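Local coordinates for protein oxidase/hydroxylase (Streptomyces hygroscopicus subsp. hygroscopicus, PDB 4XCB) that probably works as a 2-oxoglutarate-dependent dioxygenase of orthosomycin biosynthesis, with hygromycin B bound beside its metal ion and 2-oxoglutarate, at residues 5-10 against 78-83; 33-38 against 62-67; 157-162 against 187-192. One frame throughout, in Å; residues are numbered along the deposited sequence. Where two conformers were deposited one is given.

Overall arrangement
From the N terminus, residues 5-10 lead into helix 9-18 and meet the C-terminal end of helix 72-82 in contact 1, which closes the longest of the three loops. Contact 2 is nested inside that loop: helix 29-40 meets the start of helix 63-69, followed in the chain by helix 72-82. Contact 3 closes later, in series with the other two, where strands 156-159 and 190-193 pair in the four-stranded sheet. Contact 1 thus joins a loop to a helix end, contact 2 two helices and contact 3 two strands. Contacts 2 and 3 lie on opposite sides of the chain's centre, their centres about 32 Å apart, while contacts 1 and 3 touch the same neighbouring subunit.

Contact 1. Residues 5-10 against 78-83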
loop_
_atom_site.group_PDB
_atom_site.type_symbol
_atom_site.label_atom_id
_atom_site.label_comp_id
_atom_site.label_asym_id
_atom_site.label_seq_id
_atom_site.Cartn_x
_atom_site.Cartn_y
_atom_site.Cartn_z
ATOM N N PRO A 5 5.736 -18.264 -20.252
ATOM C CA PRO A 5 6.083 -17.582 -19.001
ATOM C C PRO A 5 7.218 -18.272 -18.259
ATOM O O PRO A 5 7.235 -19.496 -18.139
ATOM C CB PRO A 5 4.780 -17.646 -18.200
ATOM C CG PRO A 5 3.719 -17.664 -19.253
ATOM C CD PRO A 5 4.286 -18.495 -20.367
ATOM N N ALA A 6 8.172 -17.478 -17.787
ATOM C CA ALA A 6 9.306 -18.006 -17.046
ATOM C C ALA A 6 8.848 -18.634 -15.748
ATOM O O ALA A 6 9.388 -19.651 -15.310
ATOM C CB ALA A 6 10.301 -16.911 -16.769
ATOM N N LEU A 7 7.847 -18.005 -15.138
ATOM C CA LEU A 7 7.302 -18.481 -13.869
ATOM C C LEU A 7 5.825 -18.794 -14.009
ATOM O O LEU A 7 5.070 -18.021 -14.599
ATOM C CB LEU A 7 7.509 -17.430 -12.764
ATOM C CG LEU A 7 8.958 -17.116 -12.379
ATOM C CD1 LEU A 7 8.988 -16.104 -11.238
ATOM C CD2 LEU A 7 9.717 -18.386 -12.018
ATOM N N THR A 8 5.411 -19.921 -13.440
ATOM C CA THR A 8 4.007 -20.296 -13.446
ATOM C C THR A 8 3.224 -19.449 -12.454
ATOM O O THR A 8 3.818 -18.726 -11.654
ATOM C CB THR A 8 3.820 -21.772 -13.086
ATOM O OG1 THR A 8 4.260 -21.992 -11.738
ATOM C CG2 THR A 8 4.618 -22.651 -14.037
ATOM N N ARG A 9 1.897 -19.557 -12.509
ATOM C CA ARG A 9 1.012 -18.887 -11.557
ATOM C C ARG A 9 1.394 -19.267 -10.130
ATOM O O ARG A 9 1.477 -18.412 -9.238
ATOM C CB ARG A 9 -0.457 -19.254 -11.824
ATOM C CG ARG A 9 -1.093 -18.556 -13.015
ATOM C CD ARG A 9 -1.162 -17.055 -12.799
ATOM N NE ARG A 9 -0.149 -16.341 -13.572
ATOM C CZ ARG A 9 0.040 -15.025 -13.524
ATOM N NH1 ARG A 9 -0.712 -14.277 -12.730
ATOM N NH2 ARG A 9 0.981 -14.459 -14.269
ATOM N N GLU A 10 1.654 -20.554 -9.925
ATOM C CA GLU A 10 1.999 -21.041 -8.608
ATOM C C GLU A 10 3.362 -20.520 -8.152
ATOM O O GLU A 10 3.527 -20.155 -6.991
ATOM C CB GLU A 10 1.990 -22.566 -8.591
ATOM C CG GLU A 10 2.185 -23.147 -7.222
ATOM C CD GLU A 10 2.076 -24.654 -7.220
ATOM O OE1 GLU A 10 1.000 -25.174 -7.590
ATOM O OE2 GLU A 10 3.072 -25.311 -6.856
ATOM N N VAL A 78 13.976 -13.616 -13.141
ATOM C CA VAL A 78 14.250 -12.280 -12.578
ATOM C C VAL A 78 13.332 -11.207 -13.167
ATOM O O VAL A 78 12.746 -10.398 -12.431
ATOM C CB VAL A 78 15.734 -11.878 -12.799
ATOM C CG1 VAL A 78 15.961 -10.377 -12.538
ATOM C CG2 VAL A 78 16.643 -12.718 -11.893
ATOM N N ARG A 79 13.187 -11.212 -14.489
ATOM C CA ARG A 79 12.316 -10.247 -15.152
ATOM C C ARG A 79 10.885 -10.287 -14.625
ATOM O O ARG A 79 10.209 -9.249 -14.556
ATOM C CB ARG A 79 12.302 -10.478 -16.657
ATOM C CG ARG A 79 13.592 -10.168 -17.329
ATOM C CD ARG A 79 13.403 -10.215 -18.821
ATOM N NE ARG A 79 14.697 -10.119 -19.474
ATOM C CZ ARG A 79 15.407 -9.002 -19.560
ATOM N NH1 ARG A 79 14.942 -7.867 -19.038
ATOM N NH2 ARG A 79 16.584 -9.025 -20.172
ATOM N N ASP A 80 10.431 -11.482 -14.248
ATOM C CA ASP A 80 9.052 -11.685 -13.798
ATOM C C ASP A 80 8.845 -11.211 -12.367
ATOM O O ASP A 80 7.712 -11.105 -11.927
ATOM C CB ASP A 80 8.646 -13.165 -13.913
ATOM C CG ASP A 80 8.349 -13.585 -15.350
ATOM O OD1 ASP A 80 8.329 -12.717 -16.258
ATOM O OD2 ASP A 80 8.111 -14.791 -15.571
ATOM N N VAL A 81 9.921 -10.911 -11.637
ATOM C CA VAL A 81 9.744 -10.391 -10.281
ATOM C C VAL A 81 10.231 -8.944 -10.144
ATOM O O VAL A 81 9.864 -8.254 -9.201
ATOM C CB VAL A 81 10.438 -11.290 -9.221
ATOM C CG1 VAL A 81 9.797 -12.687 -9.212
ATOM C CG2 VAL A 81 11.951 -11.371 -9.441
ATOM N N VAL A 82 11.057 -8.487 -11.077
ATOM C CA VAL A 82 11.469 -7.070 -11.091
ATOM C C VAL A 82 10.571 -6.216 -11.987
ATOM O O VAL A 82 10.120 -5.140 -11.589
ATOM C CB VAL A 82 12.925 -6.920 -11.550
ATOM C CG1 VAL A 82 13.357 -5.459 -11.524
ATOM C CG2 VAL A 82 13.842 -7.728 -10.657
ATOM N N ASN A 83 10.310 -6.700 -13.196
ATOM C CA ASN A 83 9.423 -6.030 -14.149
ATOM C C ASN A 83 9.798 -4.556 -14.394
ATOM O O ASN A 83 8.946 -3.657 -14.437
ATOM C CB ASN A 83 7.971 -6.162 -13.687
ATOM C CG ASN A 83 7.400 -7.536 -13.987
ATOM O OD1 ASN A 83 7.318 -7.935 -15.153
ATOM N ND2 ASN A 83 7.012 -8.274 -12.939
HETATM O O HOH W 1 8.252 -14.627 -18.436
HETATM O O HOH W 2 5.477 -15.314 -15.312
#
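Asp-80 pushes its carboxylate over the Ala-6 to Leu-7 backbone, with OD2 as the touching atom. This oxygen lies 3.3 Å from the methyl CB of Ala-6 and 3.3 Å from Leu-7 N; the second approach is a weak hydrogen bond, bent to 133° at the hydrogen. Two waters fill out the polar link. One accepts from Ala-6 N and can donate to Asp-80 OD2, each step 2.9 Å long. The other donates to Leu-7 O at 2.8 Å and to Asp-80 OD2 at 2.7 Å, so one carboxylate oxygen holds the N-terminal chain through two waters and one weak direct bond. The contact sets the lead-in to helix 9-18, where Thr-8 is the N-cap, beside the last turn of helix 72-82 in this phytanoyl-CoA dioxygenase-like fold. On the apolar side Leu-7, its CG anti to the carbonyl carbon, runs antiparallel alongside Asp-80, bringing CD1 within 4.0 Å of Asp-80 CB. The same methyl meets Val-81 CG1 at 4.1 Å, the two side chains crossing at about a right angle. Val-81 also packs on Phe-15 and on Val-139 of strand 139-144. Asp-80 OD1 forms a salt bridge with Arg-117 of a neighbouring subunit, a positive charge that would probably offset the cost of a carboxylate near the C-terminal end of a helix.

Contact 2. Residues 33-38 against 62-67; sequences ESFRSE and SPVFAR
The Glu-38 side chain starts with CG anti to the backbone N (chi1 -174°) and then bends at chi2 (81°), which turns the carboxylate toward the start of helix 63-69. There OE2 accepts from Ser-62 OG at 2.8 Å on its anti lone pair. Ser-62 is the N-cap of that helix, and its OG in turn accepts from Phe-65 N at 3.3 Å. The bent chain also carries its CG to 3.7 Å from Phe-65 CE2. The rings of Phe-65 and Phe-35 meet at a slant, planes 34° apart, with Phe-35 CD1 3.9 Å from Phe-65 CE1. Val-64 CG1 comes in at the edge of the Phe-35 ring, 3.8 Å from CD1, while Phe-65 CZ rests 3.6 Å from Phe-35 O. This joins two of the N-terminal helices of the phytanoyl-CoA dioxygenase family region. An alanine in place of Glu-38 would remove the acceptor for Ser-62 OG, the salt-bridge partner of Arg-41 and the CG beside Phe-65, and would probably loosen the capped helix start. With OE1 in that salt bridge to Arg-41 and OE2 gripped by a hydroxyl, the buried carboxylate is likely to stay ionised.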
loop_
_atom_site.group_PDB
_atom_site.type_symbol
_atom_site.label_atom_id
_atom_site.label_comp_id
_atom_site.label_asym_id
_atom_site.label_seq_id
_atom_site.Cartn_x
_atom_site.Cartn_y
_atom_site.Cartn_z
ATOM N N GLU A 33 29.651 -28.752 -12.878
ATOM C CA GLU A 33 31.065 -29.107 -12.928
ATOM C C GLU A 33 31.910 -28.011 -13.583
ATOM O O GLU A 33 32.997 -27.695 -13.099
ATOM C CB GLU A 33 31.258 -30.430 -13.666
ATOM C CD GLU A 33 31.020 -32.935 -13.614
ATOM O OE2 GLU A 33 30.067 -33.739 -13.600
ATOM N N SER A 34 31.399 -27.431 -14.667
ATOM C CA SER A 34 32.074 -26.334 -15.355
ATOM C C SER A 34 32.242 -25.126 -14.436
ATOM O O SER A 34 33.290 -24.487 -14.411
ATOM C CB SER A 34 31.294 -25.944 -16.612
ATOM O OG SER A 34 31.748 -24.711 -17.135
ATOM N N PHE A 35 31.196 -24.811 -13.675
ATOM C CA PHE A 35 31.260 -23.662 -12.778
ATOM C C PHE A 35 32.240 -23.913 -11.616
ATOM O O PHE A 35 33.014 -23.034 -11.243
ATOM C CB PHE A 35 29.864 -23.336 -12.233
ATOM C CG PHE A 35 28.853 -22.976 -13.292
ATOM C CD1 PHE A 35 29.213 -22.277 -14.429
ATOM C CD2 PHE A 35 27.529 -23.329 -13.128
ATOM C CE1 PHE A 35 28.259 -21.930 -15.390
ATOM C CE2 PHE A 35 26.579 -22.996 -14.082
ATOM C CZ PHE A 35 26.942 -22.307 -15.213
ATOM N N ARG A 36 32.202 -25.109 -11.040
ATOM C CA ARG A 36 33.135 -25.464 -9.973
ATOM C C ARG A 36 34.582 -25.388 -10.439
ATOM O O ARG A 36 35.432 -24.828 -9.753
ATOM C CB ARG A 36 32.861 -26.869 -9.462
ATOM C CG ARG A 36 31.557 -27.046 -8.749
ATOM C CD ARG A 36 31.402 -28.526 -8.457
ATOM N NE ARG A 36 30.324 -28.817 -7.537
ATOM C CZ ARG A 36 29.675 -29.977 -7.529
ATOM N NH1 ARG A 36 30.005 -30.910 -8.412
ATOM N NH2 ARG A 36 28.698 -30.205 -6.657
ATOM N N SER A 37 34.856 -25.971 -11.603
ATOM C CA SER A 37 36.200 -25.941 -12.173
ATOM C C SER A 37 36.712 -24.524 -12.330
ATOM O O SER A 37 37.854 -24.226 -11.983
ATOM C CB SER A 37 36.235 -26.636 -13.533
ATOM O OG SER A 37 37.430 -26.295 -14.235
ATOM N N GLU A 38 35.862 -23.650 -12.863
ATOM C CA GLU A 38 36.246 -22.265 -13.085
ATOM C C GLU A 38 36.567 -21.559 -11.761
ATOM O O GLU A 38 37.592 -20.893 -11.650
ATOM C CB GLU A 38 35.151 -21.518 -13.845
ATOM C CG GLU A 38 35.544 -20.099 -14.252
ATOM C CD GLU A 38 36.393 -20.033 -15.522
ATOM O OE1 GLU A 38 37.013 -21.043 -15.904
ATOM O OE2 GLU A 38 36.435 -18.956 -16.148
ATOM N N SER A 62 35.805 -13.708 -15.194
ATOM C CA SER A 62 35.753 -14.879 -16.054
ATOM C C SER A 62 34.564 -14.841 -17.002
ATOM O O SER A 62 33.439 -14.606 -16.574
ATOM C CB SER A 62 35.705 -16.144 -15.193
ATOM O OG SER A 62 34.618 -16.972 -15.562
ATOM N N PRO A 63 34.809 -15.077 -18.299
ATOM C CA PRO A 63 33.730 -15.061 -19.291
ATOM C C PRO A 63 32.654 -16.097 -19.023
ATOM O O PRO A 63 31.523 -15.911 -19.475
ATOM C CB PRO A 63 34.456 -15.378 -20.600
ATOM C CG PRO A 63 35.819 -14.874 -20.382
ATOM C CD PRO A 63 36.129 -15.187 -18.945
ATOM N N VAL A 64 33.004 -17.190 -18.342
ATOM C CA VAL A 64 32.018 -18.192 -17.975
ATOM C C VAL A 64 30.948 -17.591 -17.085
ATOM O O VAL A 64 29.755 -17.812 -17.298
ATOM C CB VAL A 64 32.668 -19.387 -17.250
ATOM C CG1 VAL A 64 31.619 -20.227 -16.531
ATOM C CG2 VAL A 64 33.454 -20.218 -18.242
ATOM N N PHE A 65 31.374 -16.823 -16.091
ATOM C CA PHE A 65 30.410 -16.244 -15.182
ATOM C C PHE A 65 29.787 -14.973 -15.740
ATOM O O PHE A 65 28.665 -14.629 -15.365
ATOM C CB PHE A 65 31.052 -16.025 -13.820
ATOM C CG PHE A 65 31.302 -17.312 -13.096
ATOM C CD1 PHE A 65 30.234 -18.139 -12.768
ATOM C CD2 PHE A 65 32.585 -17.724 -12.772
ATOM C CE1 PHE A 65 30.445 -19.339 -12.125
ATOM C CE2 PHE A 65 32.797 -18.931 -12.115
ATOM C CZ PHE A 65 31.730 -19.737 -11.802
ATOM N N ALA A 66 30.477 -14.312 -16.664
ATOM C CA ALA A 66 29.839 -13.246 -17.431
ATOM C C ALA A 66 28.633 -13.788 -18.194
ATOM O O ALA A 66 27.582 -13.152 -18.246
ATOM C CB ALA A 66 30.830 -12.596 -18.399
ATOM N N ARG A 67 28.784 -14.978 -18.774
ATOM C CA ARG A 67 27.702 -15.588 -19.537
ATOM C C ARG A 67 26.607 -16.107 -18.616
ATOM O O ARG A 67 25.419 -15.996 -18.935
ATOM C CB ARG A 67 28.232 -16.714 -20.428
ATOM C CG ARG A 67 29.072 -16.178 -21.598
ATOM C CD ARG A 67 29.362 -17.248 -22.629
ATOM N NE ARG A 67 30.330 -18.211 -22.132
ATOM C CZ ARG A 67 31.646 -18.051 -22.234
ATOM N NH1 ARG A 67 32.143 -16.969 -22.824
ATOM N NH2 ARG A 67 32.462 -18.972 -21.749
#

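Contact 3. Residues 157-162 against 187-192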
loop_
_atom_site.group_PDB
_atom_site.type_symbol
_atom_site.label_atom_id
_atom_site.label_comp_id
_atom_site.label_asym_id
_atom_site.label_seq_id
_atom_site.Cartn_x
_atom_site.Cartn_y
_atom_site.Cartn_z
ATOM N N CYS A 157 18.392 -19.916 5.664
ATOM C CA CYS A 157 17.228 -19.763 6.525
ATOM C C CYS A 157 16.665 -18.359 6.406
ATOM O O CYS A 157 17.362 -17.423 6.012
ATOM C CB CYS A 157 17.564 -20.090 7.990
ATOM S SG CYS A 157 18.910 -19.197 8.746
ATOM N N TYR A 158 15.399 -18.221 6.763
ATOM C CA TYR A 158 14.698 -16.962 6.589
ATOM C C TYR A 158 13.610 -16.801 7.643
ATOM O O TYR A 158 13.071 -17.789 8.173
ATOM C CB TYR A 158 14.074 -16.880 5.189
ATOM C CG TYR A 158 13.002 -17.915 4.994
ATOM C CD1 TYR A 158 13.338 -19.242 4.722
ATOM C CD2 TYR A 158 11.657 -17.599 5.152
ATOM C CE1 TYR A 158 12.370 -20.208 4.581
ATOM C CE2 TYR A 158 10.677 -18.565 5.005
ATOM C CZ TYR A 158 11.045 -19.870 4.722
ATOM O OH TYR A 158 10.092 -20.845 4.575
ATOM N N VAL A 159 13.276 -15.556 7.940
ATOM C CA VAL A 159 12.162 -15.286 8.841
ATOM C C VAL A 159 10.883 -15.168 8.024
ATOM O O VAL A 159 10.783 -14.314 7.145
ATOM C CB VAL A 159 12.431 -14.025 9.667
ATOM C CG1 VAL A 159 11.205 -13.643 10.530
ATOM C CG2 VAL A 159 13.708 -14.211 10.491
ATOM N N GLN A 160 9.899 -16.021 8.309
ATOM C CA GLN A 160 8.667 -16.080 7.535
ATOM C C GLN A 160 8.001 -14.712 7.394
ATOM O O GLN A 160 7.795 -14.019 8.393
ATOM C CB GLN A 160 7.702 -17.059 8.194
ATOM C CG GLN A 160 6.479 -17.348 7.390
ATOM C CD GLN A 160 5.439 -18.144 8.160
ATOM O OE1 GLN A 160 4.243 -18.041 7.897
ATOM N NE2 GLN A 160 5.893 -18.949 9.116
ATOM N N GLY A 161 7.671 -14.328 6.165
ATOM C CA GLY A 161 6.965 -13.084 5.911
ATOM C C GLY A 161 7.740 -11.806 6.201
ATOM O O GLY A 161 7.164 -10.703 6.171
ATOM N N SER A 162 9.043 -11.925 6.451
ATOM C CA SER A 162 9.836 -10.760 6.828
ATOM C C SER A 162 10.006 -9.781 5.680
ATOM O O SER A 162 10.388 -8.637 5.904
ATOM C CB SER A 162 11.206 -11.183 7.342
ATOM O OG SER A 162 11.802 -12.095 6.452
ATOM N N PHE A 187 14.188 -19.227 16.185
ATOM C CA PHE A 187 13.125 -18.241 16.309
ATOM C C PHE A 187 11.866 -18.927 15.811
ATOM O O PHE A 187 11.949 -19.753 14.906
ATOM C CB PHE A 187 13.454 -16.980 15.495
ATOM C CG PHE A 187 12.551 -15.806 15.778
ATOM C CD1 PHE A 187 11.551 -15.452 14.887
ATOM C CD2 PHE A 187 12.706 -15.053 16.929
ATOM C CE1 PHE A 187 10.717 -14.372 15.143
ATOM C CE2 PHE A 187 11.869 -13.979 17.192
ATOM C CZ PHE A 187 10.879 -13.638 16.297
ATOM N N PRO A 188 10.699 -18.624 16.408
ATOM C CA PRO A 188 9.486 -19.391 16.091
ATOM C C PRO A 188 9.135 -19.427 14.615
ATOM O O PRO A 188 8.554 -20.405 14.149
ATOM C CB PRO A 188 8.390 -18.657 16.872
ATOM C CG PRO A 188 9.107 -18.003 17.992
ATOM C CD PRO A 188 10.450 -17.614 17.449
ATOM N N THR A 189 9.485 -18.364 13.892
ATOM C CA THR A 189 9.179 -18.280 12.468
ATOM C C THR A 189 10.424 -18.339 11.581
ATOM O O THR A 189 10.364 -18.020 10.391
ATOM C CB THR A 189 8.414 -16.994 12.149
ATOM O OG1 THR A 189 9.228 -15.858 12.457
ATOM C CG2 THR A 189 7.123 -16.933 12.963
ATOM N N LEU A 190 11.548 -18.746 12.151
ATOM C CA LEU A 190 12.747 -18.988 11.350
ATOM C C LEU A 190 12.694 -20.386 10.732
ATOM O O LEU A 190 12.581 -21.392 11.442
ATOM C CB LEU A 190 13.997 -18.824 12.194
ATOM C CG LEU A 190 15.328 -18.907 11.450
ATOM C CD1 LEU A 190 15.472 -17.753 10.483
ATOM C CD2 LEU A 190 16.457 -18.919 12.456
ATOM N N SER A 191 12.777 -20.445 9.407
ATOM C CA SER A 191 12.651 -21.690 8.665
ATOM C C SER A 191 13.882 -21.934 7.812
ATOM O O SER A 191 14.587 -20.996 7.451
ATOM C CB SER A 191 11.404 -21.675 7.785
ATOM O OG SER A 191 10.230 -21.602 8.578
ATOM N N ASP A 192 14.114 -23.201 7.491
ATOM C CA ASP A 192 15.265 -23.613 6.697
ATOM C C ASP A 192 14.854 -24.030 5.297
ATOM O O ASP A 192 13.730 -24.509 5.076
ATOM C CB ASP A 192 15.989 -24.774 7.373
ATOM C CG ASP A 192 16.578 -24.392 8.704
ATOM O OD1 ASP A 192 17.645 -23.753 8.699
ATOM O OD2 ASP A 192 15.987 -24.742 9.752
HETATM O O HOH W 3 11.250 -23.482 4.238
HETATM O O HOH W 4 7.788 -14.066 11.009
#
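Tyr-158 and Ser-191 lie side by side on one face of the four-stranded sheet, where strand 156-159 pairs with the edge strand 190-193; the sheet is one wall of the double-stranded beta-helix that holds the metal. They form a hydrogen-bonded antiparallel pair, with Tyr-158 N giving to Ser-191 O at 3.0 Å and Ser-191 N returning a nearly straight bond to Tyr-158 O. The tyrosine CG takes the crowded position between the backbone N and the carbonyl carbon (chi1 65°), which leans the ring over the neighbouring strand and brings its OH 3.6 Å from Ser-191 CB. A water in the plane of the ring links that hydroxyl to Asp-192 O. The ring also meets Phe-20, and the side chain lies about 4 Å from that of the metal ligand His-209.

On the other face Cys-157, Val-159, Leu-190 and Asp-192 point together. With CG of Leu-190 anti to its backbone N (chi1 -174°) and a bend at chi2, CD1 reaches to the neighbouring strand, 3.3 Å from Tyr-158 O. Leu-190 crosses Val-159 at about a right angle, CD1 to CG2 of the valine 4.0 Å. Asp-192 OD1 lies near Cys-157 CB, its strong partner being the salt-bridged Arg-212.

Where the strands part, Gln-160 N still bonds to Thr-189 O at 2.9 Å, the donor standing 26° out of the carbonyl plane. Thr-189 OG1 approaches Val-159 CG1 at 3.5 Å; one water donates to Gln-160 O and also hydrogen-bonds Thr-189 OG1. Gln-160 packs on its counterpart in another subunit. The type II turn from Val-159 to Ser-162 is closed at Val-159 O, which accepts from Ser-162 N and, on a lone pair at 2.5 Å, from Ser-162 OG.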